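Local coordinates for F420-dependent methylenetetrahydromethanopterin dehydrogenase (Methanopyrus kandleri, PDB 1QV9), which catalyses the reversible reduction of methenyl- to methylene-tetrahydromethanopterin with reduced coenzyme F420, a step of methanogenesis from carbon dioxide, at the interface of chains A and B and the interface of chains A and C. Residues are numbered along the deposited sequence; one frame, centred on the assembly and turned at random. Chains: chain A/B/C, F420-dependent methylenetetrahydromethanopterin dehydrogenase.

Contact 1: the interface of chains A and B. Residues chain A 19, 21-23, 25-26, 35; chain B 13, 41-42, 137.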
HETATM    1  N   MSE A  19     -27.835   0.516  -6.850  0.60 18.01           N
HETATM    2  CA  MSE A  19     -28.047  -0.435  -5.756  0.60 16.58           C
HETATM    3  C   MSE A  19     -29.323  -0.417  -4.924  0.60 19.43           C
HETATM    4  O   MSE A  19     -29.617  -1.416  -4.261  0.60 17.55           O
HETATM    5  CB  MSE A  19     -26.882  -0.316  -4.749  0.60 18.12           C
HETATM    6  CG  MSE A  19     -25.565  -1.005  -5.143  0.60 16.12           C
HETATM    7 SE   MSE A  19     -25.646  -2.837  -4.666  0.60 22.59          SE
HETATM    8  CE  MSE A  19     -24.568  -3.657  -6.026  0.60 20.34           C
ATOM      9  N   ASP A  21     -32.578  -1.004  -4.948  1.00 15.78           N
ATOM     10  CA  ASP A  21     -33.485  -2.125  -4.747  1.00 17.05           C
ATOM     11  C   ASP A  21     -32.782  -3.354  -4.173  1.00 17.68           C
ATOM     12  O   ASP A  21     -33.341  -4.068  -3.327  1.00 17.94           O
ATOM     13  CB  ASP A  21     -34.200  -2.500  -6.057  1.00 16.14           C
ATOM     14  CG  ASP A  21     -33.228  -2.710  -7.231  1.00 20.05           C
ATOM     15  OD1 ASP A  21     -32.483  -1.762  -7.555  1.00 22.10           O
ATOM     16  OD2 ASP A  21     -33.206  -3.827  -7.817  1.00 21.17           O
HETATM   17  N   MSE A  22     -31.553  -3.607  -4.604  0.60 16.01           N
HETATM   18  CA  MSE A  22     -30.871  -4.794  -4.122  0.60 18.29           C
HETATM   19  C   MSE A  22     -30.475  -4.737  -2.659  0.60 19.15           C
HETATM   20  O   MSE A  22     -30.298  -5.782  -2.020  0.60 17.95           O
HETATM   21  CB  MSE A  22     -29.677  -5.109  -5.018  0.60 23.45           C
HETATM   22  CG  MSE A  22     -30.186  -5.424  -6.399  0.60 24.80           C
HETATM   23 SE   MSE A  22     -28.833  -5.959  -7.628  0.60 37.51          SE
HETATM   24  CE  MSE A  22     -28.086  -4.264  -8.036  0.60 12.92           C
ATOM     25  N   LEU A  23     -30.319  -3.535  -2.121  1.00 18.17           N
ATOM     26  CA  LEU A  23     -29.994  -3.394  -0.702  1.00 18.19           C
ATOM     27  C   LEU A  23     -31.139  -3.896   0.168  1.00 18.14           C
ATOM     28  O   LEU A  23     -30.951  -4.119   1.377  1.00 18.78           O
ATOM     29  CB  LEU A  23     -29.746  -1.917  -0.355  1.00 18.86           C
ATOM     30  CG  LEU A  23     -28.521  -1.278  -1.003  1.00 18.55           C
ATOM     31  CD1 LEU A  23     -28.623   0.260  -0.788  1.00 18.27           C
ATOM     32  CD2 LEU A  23     -27.242  -1.847  -0.425  1.00 20.18           C
ATOM     33  N   ASP A  25     -32.970  -6.821  -0.467  1.00 17.63           N
ATOM     34  CA  ASP A  25     -33.190  -8.293  -0.483  1.00 20.35           C
ATOM     35  C   ASP A  25     -31.877  -8.872  -1.011  1.00 21.50           C
ATOM     36  O   ASP A  25     -31.819  -9.490  -2.105  1.00 21.31           O
ATOM     37  CB  ASP A  25     -34.357  -8.569  -1.425  1.00 19.75           C
ATOM     38  CG  ASP A  25     -34.783 -10.008  -1.445  1.00 24.63           C
ATOM     39  OD1 ASP A  25     -34.428 -10.763  -0.495  1.00 22.57           O
ATOM     40  OD2 ASP A  25     -35.503 -10.356  -2.418  1.00 23.63           O
ATOM     41  N   GLU A  26     -30.831  -8.698  -0.200  1.00 17.90           N
ATOM     42  CA  GLU A  26     -29.496  -9.030  -0.624  1.00 17.18           C
ATOM     43  C   GLU A  26     -29.210 -10.440  -1.074  1.00 21.42           C
ATOM     44  O   GLU A  26     -28.282 -10.658  -1.858  1.00 23.42           O
ATOM     45  CB  GLU A  26     -28.483  -8.595   0.443  1.00 18.31           C
ATOM     46  CG  GLU A  26     -28.549  -9.396   1.764  1.00 20.10           C
ATOM     47  CD  GLU A  26     -29.629  -8.918   2.734  1.00 20.29           C
ATOM     48  OE1 GLU A  26     -29.604  -9.397   3.889  1.00 19.96           O
ATOM     49  OE2 GLU A  26     -30.478  -8.079   2.378  1.00 20.08           O
ATOM     50  N   PHE A  35     -40.630  -6.785  -6.098  1.00 18.24           N
ATOM     51  CA  PHE A  35     -40.335  -5.537  -6.795  1.00 15.73           C
ATOM     52  C   PHE A  35     -40.319  -5.710  -8.305  1.00 19.45           C
ATOM     53  O   PHE A  35     -40.116  -6.804  -8.836  1.00 19.97           O
ATOM     54  CB  PHE A  35     -38.922  -5.036  -6.420  1.00 18.18           C
ATOM     55  CG  PHE A  35     -38.671  -4.884  -4.938  1.00 18.58           C
ATOM     56  CD1 PHE A  35     -37.462  -5.253  -4.386  1.00 21.63           C
ATOM     57  CD2 PHE A  35     -39.618  -4.300  -4.117  1.00 22.58           C
ATOM     58  CE1 PHE A  35     -37.192  -5.040  -3.011  1.00 23.30           C
ATOM     59  CE2 PHE A  35     -39.355  -4.088  -2.745  1.00 20.97           C
ATOM     60  CZ  PHE A  35     -38.138  -4.464  -2.205  1.00 22.55           C
TER
ATOM     61  N   ASN B  13     -28.462 -10.982  -9.784  1.00 18.92           N
ATOM     62  CA  ASN B  13     -27.425  -9.988 -10.092  1.00 19.66           C
ATOM     63  C   ASN B  13     -26.085 -10.602 -10.410  1.00 18.36           C
ATOM     64  O   ASN B  13     -25.611 -11.516  -9.731  1.00 20.47           O
ATOM     65  CB  ASN B  13     -27.258  -9.001  -8.943  1.00 20.40           C
ATOM     66  CG  ASN B  13     -26.349  -7.822  -9.314  1.00 22.89           C
ATOM     67  OD1 ASN B  13     -26.588  -7.108 -10.317  1.00 23.63           O
ATOM     68  ND2 ASN B  13     -25.290  -7.633  -8.531  1.00 24.35           N
ATOM     69  N   SER B  41     -35.509  -7.224  -9.955  1.00 17.59           N
ATOM     70  CA  SER B  41     -34.450  -7.033  -8.992  1.00 17.36           C
ATOM     71  C   SER B  41     -33.682  -8.345  -8.771  1.00 20.42           C
ATOM     72  O   SER B  41     -33.440  -9.085  -9.748  1.00 21.55           O
ATOM     73  CB  SER B  41     -35.048  -6.456  -7.675  1.00 19.63           C
ATOM     74  OG  SER B  41     -34.001  -6.045  -6.810  1.00 21.42           O
ATOM     75  N   VAL B  42     -33.336  -8.688  -7.536  1.00 19.38           N
ATOM     76  CA  VAL B  42     -32.540  -9.886  -7.264  1.00 19.30           C
ATOM     77  C   VAL B  42     -33.281 -11.217  -7.390  1.00 19.57           C
ATOM     78  O   VAL B  42     -32.651 -12.287  -7.431  1.00 22.60           O
ATOM     79  CB  VAL B  42     -31.982  -9.832  -5.832  1.00 23.61           C
ATOM     80  CG1 VAL B  42     -31.168  -8.541  -5.589  1.00 28.08           C
ATOM     81  CG2 VAL B  42     -33.143  -9.863  -4.889  1.00 25.01           C
HETATM   82  N   MSE B 137     -22.670  -7.038   0.327  0.60 13.81           N
HETATM   83  CA  MSE B 137     -23.054  -7.360  -1.059  0.60 15.03           C
HETATM   84  C   MSE B 137     -22.646  -6.217  -2.016  0.60 11.36           C
HETATM   85  O   MSE B 137     -22.322  -6.441  -3.177  0.60 11.52           O
HETATM   86  CB  MSE B 137     -24.557  -7.570  -1.190  0.60 16.27           C
HETATM   87  CG  MSE B 137     -25.015  -7.590  -2.643  0.60 19.13           C
HETATM   88 SE   MSE B 137     -26.898  -7.299  -2.869  0.60 31.08          SE
HETATM   89  CE  MSE B 137     -27.002  -5.391  -2.546  0.60 29.37           C
TER
HETATM   90  O   HOH W   1     -34.421  -6.459  -4.235  1.00 24.75           O
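The turn that holds the 3-10 helix 22-24 of chain A, with A:Asp21 and A:Met22, packs against the B:Ser41-B:Val42 loop and against B:Met137. The patch is part of the two-fold A-B interface, and its twin occurs with the chains exchanged. B:Ser41 OG donates a hydrogen bond to the carboxylate oxygen OD2 of A:Asp21 at 2.6 Å. It arrives on the anti side of that oxygen, 19° out of the carboxylate plane. With CG between its own N and carbonyl carbon (chi1 52°), A:Asp21 turns OD2 to this hydroxyl. Water 1 lies 2.6 Å from B:Ser41 OG and 2.8 Å from the backbone A:Asp21 O, so it joins the two chains a second time. This water also sits in plane at the edge of the A:Phe35 ring. An alanine in place of A:Asp21 would probably leave the B:Ser41 hydroxyl without its carboxylate mate and freer to turn. The selenomethionine A:Met22 presses CG on B:Val42 CG1 at 3.4 Å, a tight fit. Its SE meets B:Asn13 CG at 3.5 Å, the two side chains crossing at about a right angle. B:Met137 reaches from helix 134-150. Its methyl CE lies 3.4 Å from the backbone A:Met22 O and 3.6 Å from A:Met19 SE. The side chains of B:Met137 and A:Met19 slide past each other in opposite directions. In the fold, B:Asn13 and B:Ser41 lie on loops that follow strands 4-10 and 33-39 of the alpha/beta domain.

Contact 2: the interface of chains A and C. Residues chain A 185-186, 189, 200-201, 204; chain C 228, 232-233, 236.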
ATOM      1  N   ARG A 185     -21.339  13.797   4.781  1.00 17.70           N
ATOM      2  CA  ARG A 185     -20.314  13.462   5.748  1.00 16.84           C
ATOM      3  C   ARG A 185     -20.803  13.497   7.199  1.00 14.40           C
ATOM      4  O   ARG A 185     -20.571  12.554   7.975  1.00 15.98           O
ATOM      5  CB  ARG A 185     -19.139  14.431   5.548  1.00 19.50           C
ATOM      6  CG  ARG A 185     -18.002  14.238   6.508  1.00 24.68           C
ATOM      7  CD  ARG A 185     -17.688  15.473   7.303  1.00 25.77           C
ATOM      8  NE  ARG A 185     -17.471  16.682   6.512  1.00 18.67           N
ATOM      9  CZ  ARG A 185     -17.615  17.898   7.041  1.00 20.04           C
ATOM     10  NH1 ARG A 185     -17.407  18.984   6.314  1.00 21.57           N
ATOM     11  NH2 ARG A 185     -18.013  18.016   8.293  1.00 21.88           N
ATOM     12  N   ASN A 186     -21.532  14.550   7.565  1.00 17.61           N
ATOM     13  CA  ASN A 186     -21.981  14.650   8.945  1.00 17.17           C
ATOM     14  C   ASN A 186     -23.045  13.667   9.375  1.00 16.94           C
ATOM     15  O   ASN A 186     -23.243  13.451  10.566  1.00 19.19           O
ATOM     16  CB  ASN A 186     -22.403  16.082   9.279  1.00 19.12           C
ATOM     17  CG  ASN A 186     -21.188  17.018   9.433  1.00 20.18           C
ATOM     18  OD1 ASN A 186     -20.053  16.555   9.662  1.00 21.24           O
ATOM     19  ND2 ASN A 186     -21.426  18.335   9.321  1.00 23.61           N
ATOM     20  N   LEU A 189     -21.941  11.051  11.893  1.00 18.43           N
ATOM     21  CA  LEU A 189     -21.712  11.390  13.300  1.00 19.84           C
ATOM     22  C   LEU A 189     -22.714  10.752  14.238  1.00 21.63           C
ATOM     23  O   LEU A 189     -22.376  10.452  15.395  1.00 27.34           O
ATOM     24  CB  LEU A 189     -21.735  12.905  13.451  1.00 19.43           C
ATOM     25  CG  LEU A 189     -20.506  13.616  12.865  1.00 17.66           C
ATOM     26  CD1 LEU A 189     -20.800  15.109  12.723  1.00 18.57           C
ATOM     27  CD2 LEU A 189     -19.256  13.376  13.719  1.00 18.05           C
HETATM   28  N   MSE A 200     -14.701   5.750  11.754  1.00 13.64           N
HETATM   29  CA  MSE A 200     -15.715   6.746  11.466  1.00 14.06           C
HETATM   30  C   MSE A 200     -15.074   7.982  10.816  1.00 14.46           C
HETATM   31  O   MSE A 200     -15.599   8.529   9.850  1.00 14.30           O
HETATM   32  CB  MSE A 200     -16.455   7.189  12.750  1.00 16.11           C
HETATM   33  CG  MSE A 200     -17.505   8.232  12.427  1.00 12.03           C
HETATM   34 SE   MSE A 200     -18.446   8.719  14.115  1.00 25.28          SE
HETATM   35  CE  MSE A 200     -16.981   9.595  14.934  1.00 25.05           C
ATOM     36  N   VAL A 201     -13.957   8.427  11.380  1.00 14.64           N
ATOM     37  CA  VAL A 201     -13.316   9.625  10.881  1.00 13.48           C
ATOM     38  C   VAL A 201     -12.779   9.438   9.454  1.00 15.15           C
ATOM     39  O   VAL A 201     -12.874  10.352   8.591  1.00 14.80           O
ATOM     40  CB  VAL A 201     -12.218  10.052  11.881  1.00 18.84           C
ATOM     41  CG1 VAL A 201     -11.273  11.025  11.260  1.00 22.98           C
ATOM     42  CG2 VAL A 201     -12.920  10.675  13.125  1.00 17.44           C
HETATM   43  N   MSE A 204     -15.772   9.570   7.193  1.00 14.55           N
HETATM   44  CA  MSE A 204     -16.207  10.947   7.001  1.00 15.29           C
HETATM   45  C   MSE A 204     -15.301  11.620   5.985  1.00 13.06           C
HETATM   46  O   MSE A 204     -15.805  12.301   5.097  1.00 14.76           O
HETATM   47  CB  MSE A 204     -16.169  11.704   8.330  1.00 16.44           C
HETATM   48  CG  MSE A 204     -17.243  11.155   9.279  1.00 12.85           C
HETATM   49 SE   MSE A 204     -17.063  11.936  11.084  1.00 19.55          SE
HETATM   50  CE  MSE A 204     -16.985  13.746  10.570  1.00 17.76           C
TER
ATOM     51  N   GLU C 228     -18.956  16.107  20.619  1.00 23.41           N
ATOM     52  CA  GLU C 228     -19.101  14.754  20.071  1.00 24.75           C
ATOM     53  C   GLU C 228     -19.061  14.845  18.535  1.00 21.88           C
ATOM     54  O   GLU C 228     -18.931  13.822  17.846  1.00 22.65           O
ATOM     55  CB  GLU C 228     -20.421  14.101  20.506  1.00 27.24           C
ATOM     56  CG  GLU C 228     -20.433  13.620  21.943  1.00 32.44           C
ATOM     57  CD  GLU C 228     -21.777  13.020  22.354  1.00 38.66           C
ATOM     58  OE1 GLU C 228     -21.927  12.681  23.554  1.00 42.98           O
ATOM     59  OE2 GLU C 228     -22.681  12.884  21.488  1.00 32.46           O
ATOM     60  N   PRO C 232     -14.528  14.613  15.887  1.00 16.71           N
ATOM     61  CA  PRO C 232     -14.433  13.774  14.670  1.00 16.13           C
ATOM     62  C   PRO C 232     -14.258  14.659  13.420  1.00 16.07           C
ATOM     63  O   PRO C 232     -13.528  14.286  12.465  1.00 16.02           O
ATOM     64  CB  PRO C 232     -15.795  13.074  14.602  1.00 16.02           C
ATOM     65  CG  PRO C 232     -16.181  12.945  16.023  1.00 19.37           C
ATOM     66  CD  PRO C 232     -15.646  14.166  16.751  1.00 18.45           C
ATOM     67  N   ILE C 233     -14.938  15.811  13.375  1.00 16.73           N
ATOM     68  CA  ILE C 233     -14.789  16.672  12.218  1.00 13.72           C
ATOM     69  C   ILE C 233     -13.337  17.126  11.984  1.00 15.40           C
ATOM     70  O   ILE C 233     -12.809  16.970  10.864  1.00 15.68           O
ATOM     71  CB  ILE C 233     -15.777  17.873  12.293  1.00 16.36           C
ATOM     72  CG1 ILE C 233     -17.225  17.374  12.134  1.00 16.51           C
ATOM     73  CG2 ILE C 233     -15.468  18.873  11.207  1.00 14.77           C
ATOM     74  CD1 ILE C 233     -18.293  18.454  12.512  1.00 18.38           C
ATOM     75  N   SER C 236     -11.203  14.337  10.742  1.00 13.57           N
ATOM     76  CA  SER C 236     -11.457  13.892   9.364  1.00 13.61           C
ATOM     77  C   SER C 236     -10.683  14.830   8.408  1.00 12.74           C
ATOM     78  O   SER C 236     -10.241  14.427   7.341  1.00 16.14           O
ATOM     79  CB  SER C 236     -12.972  13.879   9.040  1.00 16.93           C
ATOM     80  OG  SER C 236     -13.531  15.192   8.868  1.00 17.12           O
TER
HETATM   81  O   HOH W   2     -20.091  11.398  16.898  1.00 42.61           O
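The guanidinium of A:Arg185 and the side-chain amide of A:Asn186 approach C:Ile233 through single atoms, NH2 of the one and OD1 of the other. This is helix packing in the MTD family: helix 197-223 and the 3-10 helix 185-190 of chain A lie against the start of helix 227-257 of chain C. A:Asn186 OD1 lies 3.8 Å from C:Ile233 CG1. A:Arg185 NH2 approaches C:Ile233 CG2 at 4.0 Å. Both side chains cross that of C:Ile233 at about a right angle. The NH2 group also makes a weak hydrogen bond to A:Asn186 OD1 within chain A. The ring of C:Pro232 is the apolar knob. A:Leu189 CD2 touches its CB at 3.6 Å, and the methyl CE of selenomethionine A:Met200 touches its CG at 3.6 Å. A:Met200 runs out straight and then turns at its last torsion (chi3 69°), which brings CE to the proline. A:Met204 SE adds a looser contact to the proline CB, and its CE reaches toward C:Ile233 CG1. A:Val201 has CG1 anti to its backbone N (chi1 164°), and this branch packs tightly on C:Ser236 CA at 3.4 Å. C:Ser236 OG turns back to its own helix and donates a hydrogen bond to C:Ile233 O at 2.8 Å. Direct polar bonds between the chains are absent from this patch. Water 2 instead bridges the backbone oxygens A:Leu189 O and C:Glu228 O, 2.9 Å from each.

Contact 3: the interface of chains A and B. Residues chain A 145-146, 149-150, 154, 252; chain B 135, 138-139, 142.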
HETATM    1  N   MSE A 145     -19.251   3.043  -5.480  1.00 11.92           N
HETATM    2  CA  MSE A 145     -20.020   1.997  -4.764  1.00 13.80           C
HETATM    3  C   MSE A 145     -19.284   1.594  -3.488  1.00 13.60           C
HETATM    4  O   MSE A 145     -19.913   1.400  -2.414  1.00 13.65           O
HETATM    5  CB  MSE A 145     -20.214   0.775  -5.674  1.00 13.56           C
HETATM    6  CG  MSE A 145     -21.102  -0.268  -5.032  1.00 12.34           C
HETATM    7 SE   MSE A 145     -21.404  -1.738  -6.307  1.00 18.08          SE
HETATM    8  CE  MSE A 145     -22.192  -0.662  -7.731  1.00 18.02           C
ATOM      9  N   LYS A 146     -17.961   1.448  -3.570  1.00 12.10           N
ATOM     10  CA  LYS A 146     -17.193   1.078  -2.372  1.00 10.35           C
ATOM     11  C   LYS A 146     -17.349   2.180  -1.308  1.00 12.13           C
ATOM     12  O   LYS A 146     -17.527   1.911  -0.116  1.00 14.26           O
ATOM     13  CB  LYS A 146     -15.707   0.889  -2.748  1.00 12.63           C
ATOM     14  CG  LYS A 146     -14.755   0.683  -1.598  1.00 15.37           C
ATOM     15  CD  LYS A 146     -15.186  -0.460  -0.712  1.00 21.74           C
ATOM     16  CE  LYS A 146     -14.133  -0.727   0.343  1.00 25.28           C
ATOM     17  NZ  LYS A 146     -14.528  -1.780   1.288  1.00 42.60           N
ATOM     18  N   ALA A 149     -20.908   2.132   0.216  1.00 14.14           N
ATOM     19  CA  ALA A 149     -21.157   0.931   1.017  1.00 14.04           C
ATOM     20  C   ALA A 149     -20.340   0.934   2.289  1.00 12.39           C
ATOM     21  O   ALA A 149     -20.908   0.892   3.388  1.00 14.62           O
ATOM     22  CB  ALA A 149     -20.839  -0.322   0.170  1.00 14.08           C
ATOM     23  N   ALA A 150     -19.016   1.006   2.177  1.00 12.79           N
ATOM     24  CA  ALA A 150     -18.147   0.917   3.345  1.00 11.59           C
ATOM     25  C   ALA A 150     -18.245   2.063   4.344  1.00 13.58           C
ATOM     26  O   ALA A 150     -17.861   1.905   5.493  1.00 16.79           O
ATOM     27  CB  ALA A 150     -16.685   0.665   2.898  1.00 14.33           C
ATOM     28  N   PHE A 154     -25.090   3.334   2.437  1.00 16.80           N
ATOM     29  CA  PHE A 154     -26.117   2.423   1.940  1.00 14.43           C
ATOM     30  C   PHE A 154     -26.948   1.845   3.096  1.00 13.74           C
ATOM     31  O   PHE A 154     -28.090   1.439   2.851  1.00 16.38           O
ATOM     32  CB  PHE A 154     -25.486   1.272   1.114  1.00 14.65           C
ATOM     33  CG  PHE A 154     -25.115   1.655  -0.311  1.00 14.56           C
ATOM     34  CD1 PHE A 154     -24.200   0.889  -1.006  1.00 15.36           C
ATOM     35  CD2 PHE A 154     -25.676   2.751  -0.929  1.00 18.19           C
ATOM     36  CE1 PHE A 154     -23.842   1.205  -2.318  1.00 15.23           C
ATOM     37  CE2 PHE A 154     -25.308   3.079  -2.260  1.00 15.41           C
ATOM     38  CZ  PHE A 154     -24.401   2.297  -2.926  1.00 15.42           C
ATOM     39  N   ARG A 252     -13.012   0.116   6.834  1.00 14.51           N
ATOM     40  CA  ARG A 252     -13.545  -1.231   7.035  1.00 14.16           C
ATOM     41  C   ARG A 252     -12.465  -2.153   7.606  1.00 14.30           C
ATOM     42  O   ARG A 252     -12.789  -3.009   8.494  1.00 14.83           O
ATOM     43  CB  ARG A 252     -14.097  -1.778   5.743  1.00 14.12           C
ATOM     44  CG  ARG A 252     -14.847  -3.113   5.936  1.00 19.38           C
ATOM     45  CD  ARG A 252     -15.852  -3.203   4.898  1.00 24.42           C
ATOM     46  NE  ARG A 252     -16.767  -4.351   4.983  1.00 21.72           N
ATOM     47  CZ  ARG A 252     -17.963  -4.344   5.561  1.00 18.41           C
ATOM     48  NH1 ARG A 252     -18.695  -5.448   5.498  1.00 16.42           N
ATOM     49  NH2 ARG A 252     -18.473  -3.282   6.178  1.00 20.53           N
TER
ATOM     50  N   VAL B 135     -24.620  -4.146   2.831  1.00 14.32           N
ATOM     51  CA  VAL B 135     -23.330  -3.481   2.685  1.00 14.25           C
ATOM     52  C   VAL B 135     -22.265  -4.412   2.127  1.00 15.07           C
ATOM     53  O   VAL B 135     -21.525  -4.028   1.223  1.00 14.14           O
ATOM     54  CB  VAL B 135     -22.883  -2.839   4.024  1.00 15.14           C
ATOM     55  CG1 VAL B 135     -21.388  -2.493   4.021  1.00 15.50           C
ATOM     56  CG2 VAL B 135     -23.711  -1.605   4.226  1.00 16.50           C
ATOM     57  N   ALA B 138     -22.708  -4.991  -1.524  1.00 13.11           N
ATOM     58  CA  ALA B 138     -22.280  -3.827  -2.347  1.00 12.90           C
ATOM     59  C   ALA B 138     -20.757  -3.737  -2.426  1.00 12.18           C
ATOM     60  O   ALA B 138     -20.208  -3.414  -3.504  1.00 14.04           O
ATOM     61  CB  ALA B 138     -22.866  -2.512  -1.786  1.00 13.48           C
ATOM     62  N   ILE B 139     -20.045  -4.028  -1.329  1.00 12.27           N
ATOM     63  CA  ILE B 139     -18.586  -3.993  -1.338  1.00 10.57           C
ATOM     64  C   ILE B 139     -18.060  -5.041  -2.313  1.00 11.93           C
ATOM     65  O   ILE B 139     -17.161  -4.792  -3.104  1.00 15.14           O
ATOM     66  CB  ILE B 139     -18.026  -4.235   0.068  1.00 13.09           C
ATOM     67  CG1 ILE B 139     -18.411  -3.029   0.936  1.00 15.24           C
ATOM     68  CG2 ILE B 139     -16.520  -4.484   0.023  1.00 14.81           C
ATOM     69  CD1 ILE B 139     -17.994  -3.185   2.388  1.00 18.20           C
ATOM     70  N   ALA B 142     -18.591  -3.918  -5.793  1.00 12.40           N
ATOM     71  CA  ALA B 142     -17.630  -2.850  -6.157  1.00 12.02           C
ATOM     72  C   ALA B 142     -16.305  -3.475  -6.590  1.00 13.97           C
ATOM     73  O   ALA B 142     -15.699  -3.060  -7.568  1.00 14.04           O
ATOM     74  CB  ALA B 142     -17.394  -1.901  -4.952  1.00 13.12           C
TER
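The carbonyl oxygen B:Ala138 O is met from chain A by the selenomethionine A:Met145, whose SE lies 3.5 Å away. This is a packing contact of the selenium against the oxygen, not a hydrogen bond. No N or O of one chain lies within bonding reach of the other in this patch. It is helix-on-helix packing in the MTD family: helix 134-150 of each chain runs roughly antiparallel to its copy about the two-fold axis. The small alanine side chains probably let the two helices come close. A:Ala149 CB touches B:Ala138 CB at 3.6 Å and B:Ile139 CG1 at 3.7 Å. A:Phe154 brings ring atom CD1 to the same B:Ala138 methyl CB at 3.7 Å. A:Lys146 CB packs on B:Ala142 CB at 3.9 Å. Farther along, the lysine chain bends at chi2 (54°) and then runs straight, which carries NZ across B:Ile139, near CG2. B:Ile139 is heavily buried. Its CG1 is anti to the carbonyl carbon (chi1 -67°), which turns CD1 toward A:Arg252, tip to tip. CD1 sits over one face of the guanidinium, toward the rim, and touches A:Arg252 CD at 3.3 Å. The still shorter approach to NE is doubtful. A:Arg252 NH2 also lies by B:Val135 CG1 at 3.7 Å.

Contacts 1 and 3 belong to the same A-B interface, with C-alpha centres about 13 Å apart. They share helix 134-150 of chain B, which sends B:Met137 to contact 1 and its neighbours B:Ala138 and B:Ile139 to contact 3. Contact 2 faces another subunit. Its centre is about 18 Å from contact 3 and 28 Å from contact 1. Helix 227-257 serves both interfaces: its start, in chain C, in contact 2, and A:Arg252, near its other end, in contact 3. Each copy of the helix would do both. The enzyme is a trimer of dimers. A-B is probably the dimer, and A-C probably joins dimers into the hexamer.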